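Local coordinates for probable brix-domain ribosomal biogenesis protein (PDB 1W94) that probably takes part in ribosome biogenesis as an archaeal Imp4-like Brix-domain protein and is likely to bind rRNA, at residues A[17-22]-A[27-32]; A[122-125]-A[131-134]. All coordinates share one frame; numbering follows the deposited sequence.

Contact 1 (A[17-22]-A[27-32]); sequences FSQRLS and WRYINR
Y29 lays its ring against helix 12-25, starting at S22 and ending beside Q19. Its CB lies 3.4 Å from OG of S22, with CB of the same serine a little farther off. CG stands anti to the backbone N (chi1 178°), a setting that carries the ring from S22 back along the helix toward S18 and Q19. CE1 comes to 3.8 Å from CB of S18, whose OG is hydrogen-bonded to O of T14. Over one face, displaced toward the rim, sits CG of Q19 in a CH-pi contact; CE2 of Y29 is its nearest ring atom, 3.6 Å from CG of Q19. At the tip, OH has the same methylene as its closest neighbour in 17-22. With Y29 cut back to alanine, the Q19 methylene would probably lose its aromatic surface and a gap open beside S18. Nearer the turn, the backbone N of W27 donates to O of S22 at 3.0 Å, a bent bond of 137°, while CZ3 of the W27 indole meets CD2 of L21 at 4.3 Å. Helix 12-25 is thus tied to the strand that follows it, within the beta-alpha-beta unit of strand 3-6, helix 12-25 and strand 28-29.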
ATOM      1  N   PHE A  17      -9.709  -0.250   4.996  1.00 28.05           N
ATOM      2  CA  PHE A  17      -8.292  -0.072   4.787  1.00 27.67           C
ATOM      3  C   PHE A  17      -7.954   0.033   3.305  1.00 27.93           C
ATOM      4  O   PHE A  17      -7.207   0.932   2.898  1.00 28.34           O
ATOM      5  CB  PHE A  17      -7.471  -1.216   5.381  1.00 27.51           C
ATOM      6  CG  PHE A  17      -6.016  -1.172   4.954  1.00 27.62           C
ATOM      7  CD1 PHE A  17      -5.128  -0.260   5.553  1.00 25.78           C
ATOM      8  CD2 PHE A  17      -5.543  -2.000   3.924  1.00 29.30           C
ATOM      9  CE1 PHE A  17      -3.816  -0.189   5.155  1.00 25.52           C
ATOM     10  CE2 PHE A  17      -4.207  -1.937   3.506  1.00 25.08           C
ATOM     11  CZ  PHE A  17      -3.343  -1.019   4.120  1.00 26.62           C
ATOM     12  N   SER A  18      -8.465  -0.903   2.513  1.00 26.66           N
ATOM     13  CA  SER A  18      -8.032  -1.028   1.117  1.00 27.43           C
ATOM     14  C   SER A  18      -8.600   0.095   0.263  1.00 27.74           C
ATOM     15  O   SER A  18      -7.898   0.636  -0.583  1.00 27.33           O
ATOM     16  CB  SER A  18      -8.415  -2.394   0.524  1.00 27.65           C
ATOM     17  OG  SER A  18      -7.752  -3.419   1.230  1.00 28.35           O
ATOM     18  N   GLN A  19      -9.854   0.467   0.537  1.00 27.81           N
ATOM     19  CA  GLN A  19     -10.446   1.618  -0.120  1.00 29.59           C
ATOM     20  C   GLN A  19      -9.662   2.903   0.207  1.00 28.99           C
ATOM     21  O   GLN A  19      -9.333   3.673  -0.698  1.00 28.73           O
ATOM     22  CB  GLN A  19     -11.920   1.749   0.243  1.00 29.30           C
ATOM     23  CG  GLN A  19     -12.802   0.628  -0.355  1.00 32.78           C
ATOM     24  CD  GLN A  19     -14.264   0.701   0.074  1.00 32.65           C
ATOM     25  OE1 GLN A  19     -15.163   0.569  -0.756  1.00 38.36           O
ATOM     26  NE2 GLN A  19     -14.508   0.923   1.368  1.00 36.00           N
ATOM     27  N   ARG A  20      -9.387   3.139   1.492  1.00 28.82           N
ATOM     28  CA  ARG A  20      -8.511   4.241   1.919  1.00 29.19           C
ATOM     29  C   ARG A  20      -7.165   4.262   1.183  1.00 28.26           C
ATOM     30  O   ARG A  20      -6.745   5.296   0.688  1.00 27.24           O
ATOM     31  CB  ARG A  20      -8.183   4.101   3.390  1.00 29.41           C
ATOM     32  CG  ARG A  20      -9.080   4.851   4.340  1.00 35.31           C
ATOM     33  CD  ARG A  20      -8.281   6.001   4.976  1.00 39.63           C
ATOM     34  NE  ARG A  20      -9.231   7.002   5.420  1.00 43.11           N
ATOM     35  CZ  ARG A  20      -9.588   7.189   6.682  1.00 43.38           C
ATOM     36  NH1 ARG A  20     -10.489   8.113   6.954  1.00 44.88           N
ATOM     37  NH2 ARG A  20      -9.043   6.476   7.659  1.00 44.72           N
ATOM     38  N   LEU A  21      -6.457   3.126   1.181  1.00 27.55           N
ATOM     39  CA  LEU A  21      -5.119   3.074   0.587  1.00 26.91           C
ATOM     40  C   LEU A  21      -5.176   3.381  -0.899  1.00 27.62           C
ATOM     41  O   LEU A  21      -4.310   4.098  -1.441  1.00 25.88           O
ATOM     42  CB  LEU A  21      -4.489   1.709   0.824  1.00 26.39           C
ATOM     43  CG  LEU A  21      -3.144   1.431   0.173  1.00 27.89           C
ATOM     44  CD1 LEU A  21      -1.980   2.273   0.791  1.00 26.60           C
ATOM     45  CD2 LEU A  21      -2.845  -0.096   0.251  1.00 28.44           C
ATOM     46  N   SER A  22      -6.198   2.853  -1.572  1.00 27.88           N
ATOM     47  CA  SER A  22      -6.274   3.045  -3.019  1.00 29.59           C
ATOM     48  C   SER A  22      -6.562   4.519  -3.371  1.00 28.38           C
ATOM     49  O   SER A  22      -5.991   5.059  -4.304  1.00 29.84           O
ATOM     50  CB  SER A  22      -7.301   2.102  -3.624  1.00 29.90           C
ATOM     51  OG  SER A  22      -8.586   2.604  -3.280  1.00 37.89           O
ATOM     52  N   TRP A  27      -4.708   4.559  -6.938  1.00 27.68           N
ATOM     53  CA  TRP A  27      -4.830   3.273  -7.623  1.00 29.04           C
ATOM     54  C   TRP A  27      -6.326   2.998  -7.852  1.00 29.91           C
ATOM     55  O   TRP A  27      -7.134   3.395  -7.037  1.00 30.43           O
ATOM     56  CB  TRP A  27      -4.242   2.165  -6.765  1.00 28.15           C
ATOM     57  CG  TRP A  27      -2.738   2.231  -6.587  1.00 28.45           C
ATOM     58  CD1 TRP A  27      -1.834   2.892  -7.384  1.00 29.04           C
ATOM     59  CD2 TRP A  27      -1.973   1.554  -5.589  1.00 26.58           C
ATOM     60  NE1 TRP A  27      -0.557   2.689  -6.911  1.00 28.93           N
ATOM     61  CE2 TRP A  27      -0.612   1.872  -5.813  1.00 26.03           C
ATOM     62  CE3 TRP A  27      -2.307   0.728  -4.503  1.00 28.21           C
ATOM     63  CZ2 TRP A  27       0.416   1.373  -5.012  1.00 26.38           C
ATOM     64  CZ3 TRP A  27      -1.278   0.235  -3.690  1.00 29.42           C
ATOM     65  CH2 TRP A  27       0.069   0.560  -3.953  1.00 28.37           C
ATOM     66  N   ARG A  28      -6.705   2.364  -8.953  1.00 30.56           N
ATOM     67  CA  ARG A  28      -8.117   1.987  -9.115  1.00 31.78           C
ATOM     68  C   ARG A  28      -8.521   0.830  -8.180  1.00 31.79           C
ATOM     69  O   ARG A  28      -7.842  -0.199  -8.133  1.00 32.05           O
ATOM     70  CB  ARG A  28      -8.406   1.616 -10.561  1.00 32.09           C
ATOM     71  CG  ARG A  28      -9.713   0.871 -10.724  1.00 33.69           C
ATOM     72  CD  ARG A  28     -10.218   1.001 -12.140  1.00 38.33           C
ATOM     73  NE  ARG A  28      -9.557   0.088 -13.063  1.00 38.49           N
ATOM     74  CZ  ARG A  28     -10.110  -1.034 -13.528  1.00 41.36           C
ATOM     75  NH1 ARG A  28     -11.334  -1.392 -13.126  1.00 38.59           N
ATOM     76  NH2 ARG A  28      -9.430  -1.802 -14.386  1.00 38.79           N
ATOM     77  N   TYR A  29      -9.614   1.003  -7.429  1.00 31.85           N
ATOM     78  CA  TYR A  29     -10.093  -0.053  -6.521  1.00 31.67           C
ATOM     79  C   TYR A  29     -11.284  -0.816  -7.092  1.00 31.75           C
ATOM     80  O   TYR A  29     -12.245  -0.206  -7.568  1.00 31.87           O
ATOM     81  CB  TYR A  29     -10.493   0.527  -5.169  1.00 32.44           C
ATOM     82  CG  TYR A  29     -11.048  -0.496  -4.207  1.00 32.99           C
ATOM     83  CD1 TYR A  29     -10.181  -1.313  -3.470  1.00 31.42           C
ATOM     84  CD2 TYR A  29     -12.426  -0.656  -4.038  1.00 33.11           C
ATOM     85  CE1 TYR A  29     -10.655  -2.254  -2.582  1.00 30.86           C
ATOM     86  CE2 TYR A  29     -12.921  -1.616  -3.151  1.00 35.48           C
ATOM     87  CZ  TYR A  29     -12.009  -2.403  -2.418  1.00 33.82           C
ATOM     88  OH  TYR A  29     -12.451  -3.351  -1.538  1.00 35.88           O
ATOM     89  N   ILE A  30     -11.242  -2.149  -7.021  1.00 30.98           N
ATOM     90  CA  ILE A  30     -12.422  -2.962  -7.376  1.00 30.59           C
ATOM     91  C   ILE A  30     -12.777  -3.957  -6.278  1.00 29.69           C
ATOM     92  O   ILE A  30     -11.891  -4.517  -5.637  1.00 28.76           O
ATOM     93  CB  ILE A  30     -12.232  -3.733  -8.708  1.00 31.06           C
ATOM     94  CG1 ILE A  30     -11.047  -4.695  -8.618  1.00 32.38           C
ATOM     95  CG2 ILE A  30     -12.087  -2.742  -9.890  1.00 32.44           C
ATOM     96  CD1 ILE A  30     -11.083  -5.846  -9.622  1.00 37.46           C
ATOM     97  N   ASN A  31     -14.074  -4.200  -6.084  1.00 28.67           N
ATOM     98  CA  ASN A  31     -14.497  -5.226  -5.140  1.00 28.17           C
ATOM     99  C   ASN A  31     -14.094  -6.575  -5.709  1.00 26.57           C
ATOM    100  O   ASN A  31     -14.256  -6.856  -6.921  1.00 25.37           O
ATOM    101  CB  ASN A  31     -16.022  -5.174  -4.855  1.00 28.99           C
ATOM    102  CG  ASN A  31     -16.444  -3.897  -4.085  1.00 31.68           C
ATOM    103  OD1 ASN A  31     -15.927  -3.596  -2.999  1.00 33.95           O
ATOM    104  ND2 ASN A  31     -17.410  -3.165  -4.639  1.00 36.97           N
ATOM    105  N   ARG A  32     -13.610  -7.431  -4.834  1.00 25.16           N
ATOM    106  CA  ARG A  32     -13.067  -8.686  -5.298  1.00 24.52           C
ATOM    107  C   ARG A  32     -14.177  -9.612  -5.755  1.00 23.98           C
ATOM    108  O   ARG A  32     -13.995 -10.398  -6.698  1.00 23.97           O
ATOM    109  CB  ARG A  32     -12.204  -9.322  -4.214  1.00 24.62           C
ATOM    110  CG  ARG A  32     -11.613 -10.708  -4.565  1.00 24.44           C
ATOM    111  CD  ARG A  32     -10.672 -10.655  -5.761  1.00 22.38           C
ATOM    112  NE  ARG A  32     -10.095 -11.971  -6.063  1.00 23.57           N
ATOM    113  CZ  ARG A  32      -8.985 -12.460  -5.519  1.00 26.04           C
ATOM    114  NH1 ARG A  32      -8.301 -11.741  -4.622  1.00 24.87           N
ATOM    115  NH2 ARG A  32      -8.542 -13.667  -5.882  1.00 24.25           N
TER

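Contact 2 (A[122-125]-A[131-134]); sequences SIRT and WVME
R124 and V132 face each other as a hydrogen-bonded pair in an antiparallel beta hairpin made of strands 120-124 and 131-136, the two segments running at 165° to one another. N of R124 donates to O of V132, and N of V132 returns the bond to O of R124, both at 2.9 Å. Two residues along, S122 and E134 repeat the exchange, with 2.8 Å from N of E134 to O of S122. On the face these pairs share, the R124 chain bends at chi2 (-109°) and runs back over the hairpin. V132 CG1 lies over the centre of one R124 guanidinium face, 3.9 Å above its plane, and is likely to limit how the group can tilt.

Between the two pairs, I123 and M133, a selenomethionine, form a non-hydrogen-bonded pair, their side chains side by side on the other face of the sheet, with CG1 of I123 3.9 Å from CG of M133. The indole of W131 extends this apolar surface. Its six-membered ring reaches across to the first strand: CE3 of W131 packs on CG2 of I123 at 3.6 Å, and CZ3 meets the methyl CG2 of T125 at the same distance.

Farther out, helix 102-108 covers this face, L104 touching W131, C105 touching I123 and M108 touching M133; C105 is disulfide-bonded to C97. Along its other edge, away from 120-124, strand 131-136 bonds through W131 and M133 to I149 and L147 of strand 145-154.

Back on the R124 face, the end of the arginine reaches E134 in a salt bridge: NH1 of R124 donates to the anti side of OE1 of E134 at 2.6 Å, with OE1 close to the guanidinium plane but NH1 23° out of the carboxylate plane.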
ATOM      1  N   SER A 122       7.028   8.744   4.543  1.00 27.52           N
ATOM      2  CA  SER A 122       8.233   8.755   5.329  1.00 28.87           C
ATOM      3  C   SER A 122       8.470   7.296   5.725  1.00 28.76           C
ATOM      4  O   SER A 122       7.548   6.648   6.217  1.00 29.14           O
ATOM      5  CB  SER A 122       7.968   9.593   6.564  1.00 28.73           C
ATOM      6  OG  SER A 122       9.146   9.872   7.253  1.00 32.20           O
ATOM      7  N   ILE A 123       9.674   6.783   5.491  1.00 28.34           N
ATOM      8  CA  ILE A 123      10.076   5.444   5.921  1.00 28.34           C
ATOM      9  C   ILE A 123      11.092   5.528   7.024  1.00 29.01           C
ATOM     10  O   ILE A 123      12.101   6.242   6.901  1.00 28.75           O
ATOM     11  CB  ILE A 123      10.696   4.645   4.782  1.00 29.08           C
ATOM     12  CG1 ILE A 123       9.642   4.402   3.699  1.00 28.73           C
ATOM     13  CG2 ILE A 123      11.273   3.289   5.308  1.00 29.60           C
ATOM     14  CD1 ILE A 123      10.206   3.903   2.371  1.00 30.17           C
ATOM     15  N   ARG A 124      10.839   4.835   8.130  1.00 29.15           N
ATOM     16  CA  ARG A 124      11.822   4.834   9.199  1.00 29.76           C
ATOM     17  C   ARG A 124      11.911   3.507   9.938  1.00 28.93           C
ATOM     18  O   ARG A 124      11.031   2.672   9.809  1.00 27.19           O
ATOM     19  CB  ARG A 124      11.576   5.999  10.165  1.00 30.54           C
ATOM     20  CG  ARG A 124      10.690   5.666  11.355  1.00 34.30           C
ATOM     21  CD  ARG A 124       9.338   6.303  11.256  1.00 41.53           C
ATOM     22  NE  ARG A 124       8.610   6.279  12.532  1.00 45.97           N
ATOM     23  CZ  ARG A 124       7.398   6.798  12.709  1.00 46.40           C
ATOM     24  NH1 ARG A 124       6.770   7.399  11.696  1.00 46.48           N
ATOM     25  NH2 ARG A 124       6.814   6.719  13.898  1.00 46.36           N
ATOM     26  N   THR A 125      12.977   3.332  10.728  1.00 28.72           N
ATOM     27  CA  THR A 125      13.118   2.134  11.561  1.00 28.74           C
ATOM     28  C   THR A 125      12.248   2.272  12.815  1.00 28.80           C
ATOM     29  O   THR A 125      11.769   3.370  13.141  1.00 27.29           O
ATOM     30  CB  THR A 125      14.584   1.868  11.967  1.00 30.10           C
ATOM     31  OG1 THR A 125      15.059   2.960  12.762  1.00 30.13           O
ATOM     32  CG2 THR A 125      15.476   1.683  10.725  1.00 30.51           C
ATOM     33  N   TRP A 131      10.079  -1.733   9.569  1.00 26.44           N
ATOM     34  CA  TRP A 131       9.926  -0.381   9.053  1.00 26.47           C
ATOM     35  C   TRP A 131       8.546   0.142   9.410  1.00 27.39           C
ATOM     36  O   TRP A 131       7.572  -0.631   9.504  1.00 27.93           O
ATOM     37  CB  TRP A 131      10.056  -0.382   7.514  1.00 26.40           C
ATOM     38  CG  TRP A 131      11.368  -0.958   7.038  1.00 25.99           C
ATOM     39  CD1 TRP A 131      11.575  -2.214   6.533  1.00 26.23           C
ATOM     40  CD2 TRP A 131      12.646  -0.311   7.048  1.00 26.24           C
ATOM     41  NE1 TRP A 131      12.910  -2.382   6.235  1.00 28.81           N
ATOM     42  CE2 TRP A 131      13.589  -1.233   6.531  1.00 26.35           C
ATOM     43  CE3 TRP A 131      13.086   0.964   7.423  1.00 27.69           C
ATOM     44  CZ2 TRP A 131      14.951  -0.924   6.390  1.00 26.58           C
ATOM     45  CZ3 TRP A 131      14.442   1.282   7.267  1.00 28.73           C
ATOM     46  CH2 TRP A 131      15.363   0.330   6.755  1.00 26.37           C
ATOM     47  N   VAL A 132       8.454   1.457   9.602  1.00 27.35           N
ATOM     48  CA  VAL A 132       7.165   2.150   9.612  1.00 27.65           C
ATOM     49  C   VAL A 132       7.110   3.128   8.417  1.00 28.28           C
ATOM     50  O   VAL A 132       8.024   3.978   8.250  1.00 28.02           O
ATOM     51  CB  VAL A 132       6.906   2.883  10.959  1.00 27.95           C
ATOM     52  CG1 VAL A 132       5.617   3.729  10.895  1.00 26.95           C
ATOM     53  CG2 VAL A 132       6.806   1.855  12.124  1.00 27.64           C
HETATM   54  N   MSE A 133       6.060   2.987   7.604  1.00 27.82           N
HETATM   55  CA  MSE A 133       5.806   3.866   6.487  1.00 30.52           C
HETATM   56  C   MSE A 133       4.663   4.746   6.906  1.00 28.98           C
HETATM   57  O   MSE A 133       3.545   4.275   7.105  1.00 29.88           O
HETATM   58  CB  MSE A 133       5.392   3.110   5.229  1.00 29.17           C
HETATM   59  CG  MSE A 133       6.466   2.258   4.645  1.00 33.83           C
HETATM   60 SE   MSE A 133       5.830   1.455   2.997  1.00 42.16          SE
HETATM   61  CE  MSE A 133       5.735   3.007   1.894  1.00 36.19           C
ATOM     62  N   GLU A 134       4.955   6.025   7.047  1.00 28.22           N
ATOM     63  CA  GLU A 134       3.979   6.966   7.528  1.00 28.67           C
ATOM     64  C   GLU A 134       3.644   7.998   6.455  1.00 27.77           C
ATOM     65  O   GLU A 134       4.529   8.603   5.852  1.00 27.14           O
ATOM     66  CB  GLU A 134       4.504   7.671   8.753  1.00 28.70           C
ATOM     67  CG  GLU A 134       3.697   8.885   9.124  1.00 32.74           C
ATOM     68  CD  GLU A 134       3.672   9.083  10.604  1.00 37.96           C
ATOM     69  OE1 GLU A 134       4.737   8.890  11.229  1.00 40.06           O
ATOM     70  OE2 GLU A 134       2.585   9.410  11.135  1.00 41.79           O
TER

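Contact 1 closes before contact 2 opens along the chain, and the two lie on opposite sides of its centre. Their own centres are 21 Å apart; the nearest atoms stay about 8 Å from each other, so neither touches the other. What they share is a single mixed sheet. Strand 28-29 forms one outermost strand, next to strand 3-6, whereas the hairpin of contact 2 lies toward the other end, between strands 145-154 and 93-94. Helix 12-25 in contact 1 and helix 102-108 beside contact 2 each pack near their own end. Such a layout fits the internal duplication described for this Imp4/Brix protein, with one continuous sheet connecting the two ends.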